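Local coordinates for protein aminopeptidase N (Francisella tularensis subsp. tularensis, PDB 5DLL) that probably removes N-terminal amino acids from intracellular peptides as a zinc-dependent aminopeptidase of the M1 family, with a preference for alanine, at residues Val819-Ala824 with Lys855-Ile860. Residues are numbered along the deposited sequence; the frame is centred on the assembly and turned at random.
Sequences VAARMA and KNVFEI
Ala-821 forms the centre of this helix-to-helix contact, its methyl group facing Asn-856, Val-857 and Ile-860, little more than one turn of the partner helix. The closest touch is with the tip of Ile-860, whose CD1 lies 3.8 Å from Ala-821 CB. That isoleucine has CG1 anti to its carbonyl carbon (chi1 -67°), and the chain then runs on extended, so its terminal methyl reaches across to the alanine. On the N-terminal side the amide end of Asn-856 approaches the same methyl, ND2 standing 4.2 Å from Ala-821 CB in a van der Waals contact. Val-857 uses a single branch: its CG2, beside its own backbone N, sits 4.0 Å from Ala-820 CB and equally near the backbone N of Ala-821, so it bridges the two consecutive alanines. No hydrogen bond crosses between the segments; methyl groups make most of the contact, with the amide of Asn-856 and the backbone N of Ala-821 as its polar neighbours.

With small side chains on one helix, the backbones come close: the CA atoms of Ala-821 and Val-857 are 5.3 Å apart, and the axes of the two short segments approach to 9.2 Å and run nearly parallel, 21° apart. Helix 800-815 continues the packing, as Leu-812 and Asp-813 touch Ala-820 and Asp-813 also meets Val-857, while Ile-848 of helix 835-849 adjoins Val-857. Asn-856 also rests on His-817 and Gln-818, at the start of the alanine-bearing helix. Away from the zinc site, the contact sets helix 817-824 beside the chain's last helix, 855-866, with helix 835-849 between them in the sequence, an arrangement characteristic of the stacked, ARM-like helical C-terminal domain of M1 aminopeptidases.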
ATOM      1  N   VAL A 819      13.054  -1.622  15.605  1.00 51.17           N
ATOM      2  CA  VAL A 819      12.243  -0.471  15.998  1.00 50.08           C
ATOM      3  C   VAL A 819      13.116   0.740  16.312  1.00 48.03           C
ATOM      4  O   VAL A 819      12.791   1.865  15.918  1.00 44.56           O
ATOM      5  CB  VAL A 819      11.361  -0.809  17.224  1.00 53.46           C
ATOM      6  CG1 VAL A 819      10.670   0.434  17.774  1.00 52.71           C
ATOM      7  CG2 VAL A 819      10.326  -1.861  16.857  1.00 57.92           C
ATOM      8  N   ALA A 820      14.217   0.513  17.023  1.00 44.28           N
ATOM      9  CA  ALA A 820      15.168   1.587  17.325  1.00 43.47           C
ATOM     10  C   ALA A 820      15.732   2.215  16.044  1.00 42.96           C
ATOM     11  O   ALA A 820      15.916   3.431  15.966  1.00 42.33           O
ATOM     12  CB  ALA A 820      16.295   1.061  18.204  1.00 45.44           C
ATOM     13  N   ALA A 821      15.994   1.377  15.044  1.00 43.14           N
ATOM     14  CA  ALA A 821      16.519   1.832  13.760  1.00 47.06           C
ATOM     15  C   ALA A 821      15.492   2.648  12.970  1.00 52.76           C
ATOM     16  O   ALA A 821      15.851   3.626  12.306  1.00 52.23           O
ATOM     17  CB  ALA A 821      16.986   0.641  12.938  1.00 46.72           C
ATOM     18  N   ARG A 822      14.224   2.238  13.033  1.00 52.05           N
ATOM     19  CA  ARG A 822      13.141   2.963  12.362  1.00 52.64           C
ATOM     20  C   ARG A 822      12.996   4.361  12.934  1.00 47.83           C
ATOM     21  O   ARG A 822      13.015   5.346  12.197  1.00 51.90           O
ATOM     22  CB  ARG A 822      11.804   2.227  12.488  1.00 55.49           C
ATOM     23  CG  ARG A 822      11.651   1.030  11.564  1.00 64.66           C
ATOM     24  CD  ARG A 822      10.181   0.694  11.363  1.00 80.38           C
ATOM     25  NE  ARG A 822       9.980  -0.652  10.822  1.00 80.61           N
ATOM     26  CZ  ARG A 822       9.979  -1.778  11.539  1.00 79.62           C
ATOM     27  NH1 ARG A 822      10.176  -1.765  12.856  1.00 70.77           N
ATOM     28  NH2 ARG A 822       9.780  -2.938  10.925  1.00 96.01           N
ATOM     29  N   MET A 823      12.872   4.446  14.255  1.00 45.98           N
ATOM     30  CA  MET A 823      12.722   5.737  14.922  1.00 44.52           C
ATOM     31  C   MET A 823      13.901   6.653  14.654  1.00 40.04           C
ATOM     32  O   MET A 823      13.767   7.869  14.741  1.00 39.36           O
ATOM     33  CB  MET A 823      12.540   5.562  16.433  1.00 43.39           C
ATOM     34  CG  MET A 823      11.213   4.937  16.834  1.00 48.00           C
ATOM     35  SD  MET A 823       9.778   5.658  15.999  1.00 53.53           S
ATOM     36  CE  MET A 823       9.517   4.484  14.670  1.00 59.56           C
ATOM     37  N   ALA A 824      15.052   6.064  14.341  1.00 44.66           N
ATOM     38  CA  ALA A 824      16.248   6.828  14.008  1.00 46.13           C
ATOM     39  C   ALA A 824      16.129   7.546  12.664  1.00 44.00           C
ATOM     40  O   ALA A 824      16.743   8.598  12.485  1.00 41.65           O
ATOM     41  CB  ALA A 824      17.478   5.931  14.031  1.00 49.89           C
ATOM     42  N   LYS A 855      24.797  -3.361  16.534  1.00 51.68           N
ATOM     43  CA  LYS A 855      25.392  -3.288  15.202  1.00 53.59           C
ATOM     44  C   LYS A 855      24.430  -2.629  14.212  1.00 52.67           C
ATOM     45  O   LYS A 855      24.807  -1.699  13.515  1.00 47.40           O
ATOM     46  CB  LYS A 855      25.781  -4.693  14.727  1.00 59.34           C
ATOM     47  CG  LYS A 855      26.284  -4.774  13.293  1.00 70.08           C
ATOM     48  CD  LYS A 855      26.799  -6.170  12.971  1.00 82.04           C
ATOM     49  CE  LYS A 855      26.789  -6.448  11.474  1.00 92.10           C
ATOM     50  NZ  LYS A 855      25.410  -6.501  10.906  1.00 92.58           N
ATOM     51  N   ASN A 856      23.188  -3.110  14.181  1.00 59.19           N
ATOM     52  CA  ASN A 856      22.147  -2.610  13.269  1.00 62.32           C
ATOM     53  C   ASN A 856      22.041  -1.078  13.274  1.00 50.78           C
ATOM     54  O   ASN A 856      22.174  -0.430  12.230  1.00 48.07           O
ATOM     55  CB  ASN A 856      20.789  -3.245  13.639  1.00 69.78           C
ATOM     56  CG  ASN A 856      19.691  -2.961  12.617  1.00 84.08           C
ATOM     57  OD1 ASN A 856      19.951  -2.489  11.509  1.00105.62           O
ATOM     58  ND2 ASN A 856      18.448  -3.259  12.992  1.00 77.62           N
ATOM     59  N   VAL A 857      21.821  -0.520  14.459  1.00 41.08           N
ATOM     60  CA  VAL A 857      21.666   0.922  14.651  1.00 36.36           C
ATOM     61  C   VAL A 857      22.964   1.693  14.384  1.00 39.68           C
ATOM     62  O   VAL A 857      22.935   2.768  13.777  1.00 39.50           O
ATOM     63  CB  VAL A 857      21.177   1.226  16.086  1.00 34.20           C
ATOM     64  CG1 VAL A 857      21.238   2.718  16.388  1.00 31.54           C
ATOM     65  CG2 VAL A 857      19.771   0.677  16.291  1.00 32.65           C
ATOM     66  N   PHE A 858      24.090   1.155  14.858  1.00 41.30           N
ATOM     67  CA  PHE A 858      25.405   1.755  14.618  1.00 39.17           C
ATOM     68  C   PHE A 858      25.692   1.898  13.121  1.00 41.41           C
ATOM     69  O   PHE A 858      26.233   2.911  12.690  1.00 45.53           O
ATOM     70  CB  PHE A 858      26.522   0.930  15.285  1.00 42.22           C
ATOM     71  CG  PHE A 858      27.894   1.533  15.130  1.00 41.33           C
ATOM     72  CD1 PHE A 858      28.353   2.488  16.028  1.00 40.85           C
ATOM     73  CD2 PHE A 858      28.715   1.167  14.071  1.00 40.91           C
ATOM     74  CE1 PHE A 858      29.604   3.064  15.876  1.00 38.50           C
ATOM     75  CE2 PHE A 858      29.968   1.742  13.913  1.00 40.90           C
ATOM     76  CZ  PHE A 858      30.412   2.693  14.817  1.00 39.54           C
ATOM     77  N   GLU A 859      25.328   0.882  12.340  1.00 47.86           N
ATOM     78  CA  GLU A 859      25.586   0.858  10.893  1.00 57.14           C
ATOM     79  C   GLU A 859      24.761   1.914  10.160  1.00 56.40           C
ATOM     80  O   GLU A 859      25.295   2.710   9.390  1.00 50.99           O
ATOM     81  CB  GLU A 859      25.261  -0.526  10.308  1.00 66.05           C
ATOM     82  CG  GLU A 859      26.051  -1.685  10.910  1.00 76.74           C
ATOM     83  CD  GLU A 859      27.202  -2.158  10.044  1.00 87.08           C
ATOM     84  OE1 GLU A 859      28.360  -2.089  10.511  1.00 85.28           O
ATOM     85  OE2 GLU A 859      26.949  -2.606   8.905  1.00 95.81           O
ATOM     86  N   ILE A 860      23.456   1.915  10.415  1.00 59.62           N
ATOM     87  CA  ILE A 860      22.531   2.820   9.734  1.00 60.78           C
ATOM     88  C   ILE A 860      22.850   4.284  10.059  1.00 53.60           C
ATOM     89  O   ILE A 860      22.977   5.110   9.154  1.00 49.94           O
ATOM     90  CB  ILE A 860      21.061   2.478  10.081  1.00 68.28           C
ATOM     91  CG1 ILE A 860      20.692   1.114   9.486  1.00 90.81           C
ATOM     92  CG2 ILE A 860      20.109   3.541   9.547  1.00 74.55           C
ATOM     93  CD1 ILE A 860      19.409   0.520  10.027  1.00108.45           C
TER